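Local coordinates for possible thiol-disulfide isomerase (Cytophaga hutchinsonii, PDB 3HCZ), which probably reduces or rearranges disulfide bonds through a thioredoxin-like domain, at residues F37-Q42 and A69-R74. Residues are numbered along the deposited sequence; the frame is centred on the assembly and turned at random.
Sequences FFWDSQ and AANIER
Glu-73 OE2 is gripped by three donors: the hydroxyl of Ser-41, with OG 2.7 Å from OE2, the backbone N of Ser-41, and the amide ND2 of Asn-71. OG arrives on the syn side of the carboxylate and ND2 on the anti side, while Ser-41 N stands above its plane. Asn-71 OD1 in turn accepts from Glu-73 N in an Asx turn, so the Asn-71 amide holds Glu-73 at two points. An alanine in place of Glu-73 would probably leave Ser-41 N and OG and Asn-71 ND2 without their shared acceptor. Asp-40 OD1 lies 3.5 Å from Glu-73 OE2, a proximity of like charges that the donors around both oxygens are likely to ease; OD1 accepts from Gln-42 N.

With CG anti to the backbone N (chi1 175°), the Asn-71 side chain starts out beside its own carbonyl carbon; its ND2 lies over one face of the Trp-39 indole, toward the rim, the amide and ring planes 78° apart. At the ring's edge a water bridges Trp-39 NE1 to Ala-69 O. The strands pair in parallel, and just past their end Ile-72 N bonds to Trp-39 O at 3.0 Å. On the opposite face of the sheet from Trp-39, Phe-38 CD1 packs 3.6 Å from Ala-70 CB.

Strands 33-39 and 65-71 form a beta-alpha-beta unit with helix 49-60, as in the thioredoxin fold; Glu-78 of helix 77-86 borders Ser-41 and Glu-73, and strand 92-95 flanks Asn-71.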
loop_
_atom_site.group_PDB
_atom_site.type_symbol
_atom_site.label_atom_id
_atom_site.label_comp_id
_atom_site.label_asym_id
_atom_site.label_seq_id
_atom_site.Cartn_x
_atom_site.Cartn_y
_atom_site.Cartn_z
ATOM N N PHE A 37 -0.038 -0.682 0.945
ATOM C CA PHE A 37 0.838 -0.586 2.149
ATOM C C PHE A 37 0.168 0.077 3.350
ATOM O O PHE A 37 -0.028 1.290 3.367
ATOM C CB PHE A 37 2.140 0.145 1.746
ATOM C CG PHE A 37 3.170 0.206 2.805
ATOM C CD1 PHE A 37 3.855 -0.951 3.219
ATOM C CD2 PHE A 37 3.472 1.424 3.415
ATOM C CE1 PHE A 37 4.858 -0.869 4.232
ATOM C CE2 PHE A 37 4.455 1.505 4.418
ATOM C CZ PHE A 37 5.147 0.353 4.814
ATOM N N PHE A 38 -0.131 -0.711 4.389
ATOM C CA PHE A 38 -0.817 -0.177 5.562
ATOM C C PHE A 38 0.224 0.163 6.614
ATOM O O PHE A 38 1.082 -0.673 6.940
ATOM C CB PHE A 38 -1.838 -1.173 6.144
ATOM C CG PHE A 38 -2.931 -1.570 5.192
ATOM C CD1 PHE A 38 -4.148 -0.847 5.148
ATOM C CD2 PHE A 38 -2.778 -2.703 4.362
ATOM C CE1 PHE A 38 -5.185 -1.194 4.238
ATOM C CE2 PHE A 38 -3.824 -3.088 3.457
ATOM C CZ PHE A 38 -5.023 -2.329 3.384
ATOM N N TRP A 39 0.147 1.378 7.152
ATOM C CA TRP A 39 1.183 1.872 8.057
ATOM C C TRP A 39 0.595 2.886 9.021
ATOM O O TRP A 39 -0.564 3.330 8.878
ATOM C CB TRP A 39 2.367 2.472 7.264
ATOM C CG TRP A 39 2.057 3.782 6.619
ATOM C CD1 TRP A 39 1.281 4.006 5.477
ATOM C CD2 TRP A 39 2.478 5.062 7.083
ATOM N NE1 TRP A 39 1.246 5.364 5.207
ATOM C CE2 TRP A 39 1.958 6.024 6.186
ATOM C CE3 TRP A 39 3.260 5.491 8.175
ATOM C CZ2 TRP A 39 2.188 7.397 6.356
ATOM C CZ3 TRP A 39 3.494 6.851 8.341
ATOM C CH2 TRP A 39 2.966 7.785 7.430
ATOM N N ASP A 40 1.389 3.220 10.048
ATOM C CA ASP A 40 0.935 4.070 11.149
ATOM C C ASP A 40 2.128 4.922 11.569
ATOM O O ASP A 40 3.195 4.391 11.896
ATOM C CB ASP A 40 0.452 3.164 12.298
ATOM C CG ASP A 40 -0.122 3.920 13.476
ATOM O OD1 ASP A 40 -0.005 5.159 13.596
ATOM O OD2 ASP A 40 -0.671 3.218 14.352
ATOM N N SER A 41 1.962 6.241 11.548
ATOM C CA SER A 41 3.066 7.129 11.955
ATOM C C SER A 41 3.415 6.935 13.428
ATOM O O SER A 41 4.559 7.153 13.849
ATOM C CB SER A 41 2.723 8.597 11.661
ATOM O OG SER A 41 1.836 9.107 12.658
ATOM N N GLN A 42 2.446 6.479 14.211
ATOM C CA GLN A 42 2.699 6.275 15.637
ATOM C C GLN A 42 3.586 5.089 15.941
ATOM O O GLN A 42 3.894 4.831 17.090
ATOM C CB GLN A 42 1.391 6.209 16.407
ATOM C CG GLN A 42 0.586 7.500 16.223
ATOM C CD GLN A 42 1.425 8.734 16.513
ATOM O OE1 GLN A 42 1.620 9.075 17.667
ATOM N NE2 GLN A 42 1.922 9.412 15.471
ATOM N N ALA A 69 -0.482 4.052 -0.213
ATOM C CA ALA A 69 0.092 4.051 1.115
ATOM C C ALA A 69 -1.055 4.404 2.076
ATOM O O ALA A 69 -1.415 5.583 2.234
ATOM C CB ALA A 69 1.272 5.028 1.254
ATOM N N ALA A 70 -1.659 3.361 2.629
ATOM C CA ALA A 70 -2.917 3.472 3.410
ATOM C C ALA A 70 -2.562 3.673 4.895
ATOM O O ALA A 70 -2.301 2.716 5.630
ATOM C CB ALA A 70 -3.764 2.208 3.204
ATOM N N ASN A 71 -2.534 4.932 5.323
ATOM C CA ASN A 71 -2.294 5.207 6.703
ATOM C C ASN A 71 -3.566 4.867 7.510
ATOM O O ASN A 71 -4.669 5.227 7.092
ATOM C CB ASN A 71 -1.869 6.657 6.863
ATOM C CG ASN A 71 -1.724 7.038 8.290
ATOM O OD1 ASN A 71 -2.709 7.390 8.956
ATOM N ND2 ASN A 71 -0.482 7.001 8.793
ATOM N N ILE A 72 -3.407 4.119 8.613
ATOM C CA ILE A 72 -4.556 3.601 9.371
ATOM C C ILE A 72 -5.071 4.522 10.480
ATOM O O ILE A 72 -5.929 4.112 11.279
ATOM C CB ILE A 72 -4.276 2.175 9.907
ATOM C CG1 ILE A 72 -3.120 2.178 10.947
ATOM C CG2 ILE A 72 -3.954 1.260 8.740
ATOM C CD1 ILE A 72 -3.117 0.975 11.869
ATOM N N GLU A 73 -4.598 5.771 10.545
ATOM C CA GLU A 73 -4.858 6.599 11.745
ATOM C C GLU A 73 -6.179 7.310 11.605
ATOM O O GLU A 73 -6.675 7.450 10.490
ATOM C CB GLU A 73 -3.747 7.642 11.927
ATOM C CG GLU A 73 -2.370 7.005 12.206
ATOM C CD GLU A 73 -1.276 8.040 12.351
ATOM O OE1 GLU A 73 -1.358 8.901 13.274
ATOM O OE2 GLU A 73 -0.337 8.016 11.542
ATOM N N ARG A 74 -6.731 7.792 12.716
ATOM C CA ARG A 74 -8.053 8.415 12.697
ATOM C C ARG A 74 -8.020 9.931 12.812
ATOM O O ARG A 74 -9.066 10.555 13.035
ATOM C CB ARG A 74 -8.951 7.781 13.786
ATOM C CG ARG A 74 -9.180 6.273 13.578
ATOM C CD ARG A 74 -9.985 6.051 12.255
ATOM N NE ARG A 74 -10.186 4.634 11.942
ATOM C CZ ARG A 74 -10.726 4.221 10.788
ATOM N NH1 ARG A 74 -11.177 5.126 9.911
ATOM N NH2 ARG A 74 -10.873 2.925 10.538
HETATM O O HOH W 1 -0.125 7.427 3.748
#